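Long-range contact in 30-kDa cleavage and polyadenylation specificity factor 30 (Arabidopsis thaliana, PDB 5ZUU), which reads m6A-marked RNA through its YTH domain and, within the CPSF complex, takes part in pre-mRNA 3'-end formation and poly(A) site selection: residues T8-P13 with K106-C111. Sequence-based numbering, arbitrary orientation.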
loop_
_atom_site.group_PDB
_atom_site.type_symbol
_atom_site.label_atom_id
_atom_site.label_comp_id
_atom_site.label_asym_id
_atom_site.label_seq_id
_atom_site.Cartn_x
_atom_site.Cartn_y
_atom_site.Cartn_z
ATOM N N THR A 8 9.999 -0.564 -14.688
ATOM C CA THR A 8 10.556 -0.812 -13.393
ATOM C C THR A 8 9.535 -0.798 -12.266
ATOM O O THR A 8 9.909 -0.964 -11.150
ATOM C CB THR A 8 11.553 0.306 -13.113
ATOM O OG1 THR A 8 10.840 1.567 -13.093
ATOM C CG2 THR A 8 12.651 0.273 -14.215
ATOM N N SER A 9 8.275 -0.526 -12.572
ATOM C CA SER A 9 7.190 -0.504 -11.608
ATOM C C SER A 9 5.962 -1.201 -12.258
ATOM O O SER A 9 5.957 -1.432 -13.462
ATOM C CB SER A 9 6.908 0.960 -11.190
ATOM O OG SER A 9 6.274 1.725 -12.213
ATOM N N HIS A 10 4.953 -1.592 -11.478
ATOM C CA HIS A 10 3.800 -2.204 -12.044
ATOM C C HIS A 10 2.812 -1.070 -12.184
ATOM O O HIS A 10 2.661 -0.258 -11.271
ATOM C CB HIS A 10 3.219 -3.311 -11.158
ATOM C CG HIS A 10 4.165 -4.418 -10.917
ATOM N ND1 HIS A 10 4.311 -5.467 -11.801
ATOM C CD2 HIS A 10 5.084 -4.610 -9.947
ATOM C CE1 HIS A 10 5.253 -6.284 -11.361
ATOM N NE2 HIS A 10 5.754 -5.779 -10.247
ATOM N N PRO A 11 2.148 -1.013 -13.332
ATOM C CA PRO A 11 1.055 -0.070 -13.518
ATOM C C PRO A 11 -0.159 -0.386 -12.593
ATOM O O PRO A 11 -0.409 -1.521 -12.236
ATOM C CB PRO A 11 0.667 -0.296 -14.961
ATOM C CG PRO A 11 0.932 -1.767 -15.155
ATOM C CD PRO A 11 2.192 -2.046 -14.378
ATOM N N LEU A 12 -0.886 0.650 -12.233
ATOM C CA LEU A 12 -2.111 0.523 -11.547
ATOM C C LEU A 12 -2.970 -0.483 -12.302
ATOM O O LEU A 12 -3.180 -0.304 -13.472
ATOM C CB LEU A 12 -2.749 1.903 -11.500
ATOM C CG LEU A 12 -3.779 2.093 -10.417
ATOM C CD1 LEU A 12 -3.096 1.935 -9.066
ATOM C CD2 LEU A 12 -4.405 3.452 -10.620
ATOM N N PRO A 13 -3.397 -1.607 -11.668
ATOM C CA PRO A 13 -4.274 -2.529 -12.374
ATOM C C PRO A 13 -5.492 -1.807 -12.942
ATOM O O PRO A 13 -5.987 -0.814 -12.342
ATOM C CB PRO A 13 -4.765 -3.477 -11.279
ATOM C CG PRO A 13 -3.785 -3.373 -10.180
ATOM C CD PRO A 13 -3.140 -2.039 -10.283
ATOM N N LYS A 106 1.396 -7.113 -3.237
ATOM C CA LYS A 106 2.347 -6.910 -4.322
ATOM C C LYS A 106 2.553 -5.421 -4.468
ATOM O O LYS A 106 1.618 -4.698 -4.811
ATOM C CB LYS A 106 1.750 -7.461 -5.557
ATOM C CG LYS A 106 2.433 -7.150 -6.875
ATOM C CD LYS A 106 1.667 -7.964 -7.923
ATOM C CE LYS A 106 1.646 -7.361 -9.302
ATOM N NZ LYS A 106 2.757 -7.971 -10.049
ATOM N N TRP A 107 3.780 -4.982 -4.219
ATOM C CA TRP A 107 4.149 -3.587 -4.353
ATOM C C TRP A 107 4.139 -3.163 -5.803
ATOM O O TRP A 107 4.721 -3.813 -6.644
ATOM C CB TRP A 107 5.501 -3.368 -3.701
ATOM C CG TRP A 107 5.347 -3.350 -2.244
ATOM C CD1 TRP A 107 5.556 -4.399 -1.365
ATOM C CD2 TRP A 107 4.747 -2.311 -1.478
ATOM N NE1 TRP A 107 5.209 -4.028 -0.093
ATOM C CE2 TRP A 107 4.739 -2.750 -0.115
ATOM C CE3 TRP A 107 4.316 -1.022 -1.779
ATOM C CZ2 TRP A 107 4.274 -1.962 0.921
ATOM C CZ3 TRP A 107 3.874 -0.221 -0.736
ATOM C CH2 TRP A 107 3.816 -0.709 0.598
ATOM N N LEU A 108 3.342 -2.146 -6.107
ATOM C CA LEU A 108 3.175 -1.712 -7.485
ATOM C C LEU A 108 4.140 -0.568 -7.790
ATOM O O LEU A 108 4.819 -0.621 -8.798
ATOM C CB LEU A 108 1.742 -1.373 -7.785
ATOM C CG LEU A 108 0.790 -2.503 -7.449
ATOM C CD1 LEU A 108 -0.633 -1.942 -7.455
ATOM C CD2 LEU A 108 0.917 -3.715 -8.383
ATOM N N LYS A 109 4.231 0.411 -6.903
ATOM C CA LYS A 109 4.970 1.573 -7.087
ATOM C C LYS A 109 5.489 2.034 -5.758
ATOM O O LYS A 109 4.742 2.170 -4.785
ATOM C CB LYS A 109 4.063 2.681 -7.631
ATOM C CG LYS A 109 4.724 4.062 -7.823
ATOM C CD LYS A 109 5.741 4.047 -8.972
ATOM C CE LYS A 109 6.581 5.318 -8.971
ATOM N NZ LYS A 109 7.503 5.555 -10.161
ATOM N N LEU A 110 6.766 2.279 -5.707
ATOM C CA LEU A 110 7.430 2.824 -4.535
ATOM C C LEU A 110 8.131 4.139 -4.850
ATOM O O LEU A 110 8.857 4.224 -5.854
ATOM C CB LEU A 110 8.467 1.777 -4.098
ATOM C CG LEU A 110 7.717 0.665 -3.369
ATOM C CD1 LEU A 110 8.434 -0.701 -3.481
ATOM C CD2 LEU A 110 7.405 1.079 -1.927
ATOM N N CYS A 111 7.915 5.146 -4.026
ATOM C CA CYS A 111 8.343 6.513 -4.341
ATOM C C CYS A 111 8.211 7.374 -3.079
ATOM O O CYS A 111 7.946 6.812 -2.061
ATOM C CB CYS A 111 7.444 7.043 -5.448
ATOM S SG CYS A 111 5.694 7.288 -4.939
HETATM O O HOH W 1 8.808 3.319 -12.462
#
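Residues 8-13 pass strand 103-114 with H10 beside L108, their CA atoms 4.6 Å apart. The touching parts of 8-13 and 106-111 run 115° apart. One backbone bond joins them: H10 N donates to L108 O at 2.9 Å, nearly straight at 160°. The acceptor lies at a classic beta bulge, where the two residues L108 and K109 lie opposite the single residue C74 of strand 70-77.

The H10 side chain lies across those of K106 and L108, at about a right angle to each. K106 covers one ring face. Its CE makes a CH-pi contact 4.2 Å from the ring centroid, and a bend at chi4 (94°) carries NZ over the rim, 3.3 Å from H10 CE1. E168 takes both polar ends, in a salt bridge with K106 NZ and a hydrogen bond with H10 NE2. The shared carboxylate probably offsets the lysine charge beside the ring. An alanine in place of H10 would probably leave K106 without its ring face and E168 without the hydrogen bond from the ring.

L108 packs against the base of the H10 side chain, with CD2 3.6 Å from H10 CB. Its other branch, CD1, meets P13 CD tip to tip at 3.8 Å. S9 CB rests 4.0 Å from CD of K109. A water bonded to S9 OG also takes a weak bond from K109 NZ, whose stronger partner is D157 in a salt bridge.

The loop before strand 17-24 thus lies over a bulged strand of the YTH domain's mixed sheet. Helix 159-172 flanks the contact, with M161 on S9, I165 on H10 and E168 bonding H10 and K106. Y153 of helix 142-154 touches S9, L108 and K109, and its OH bonds H10 O. On the P13 side, I60 of strand 58-65 meets both P13 and L108.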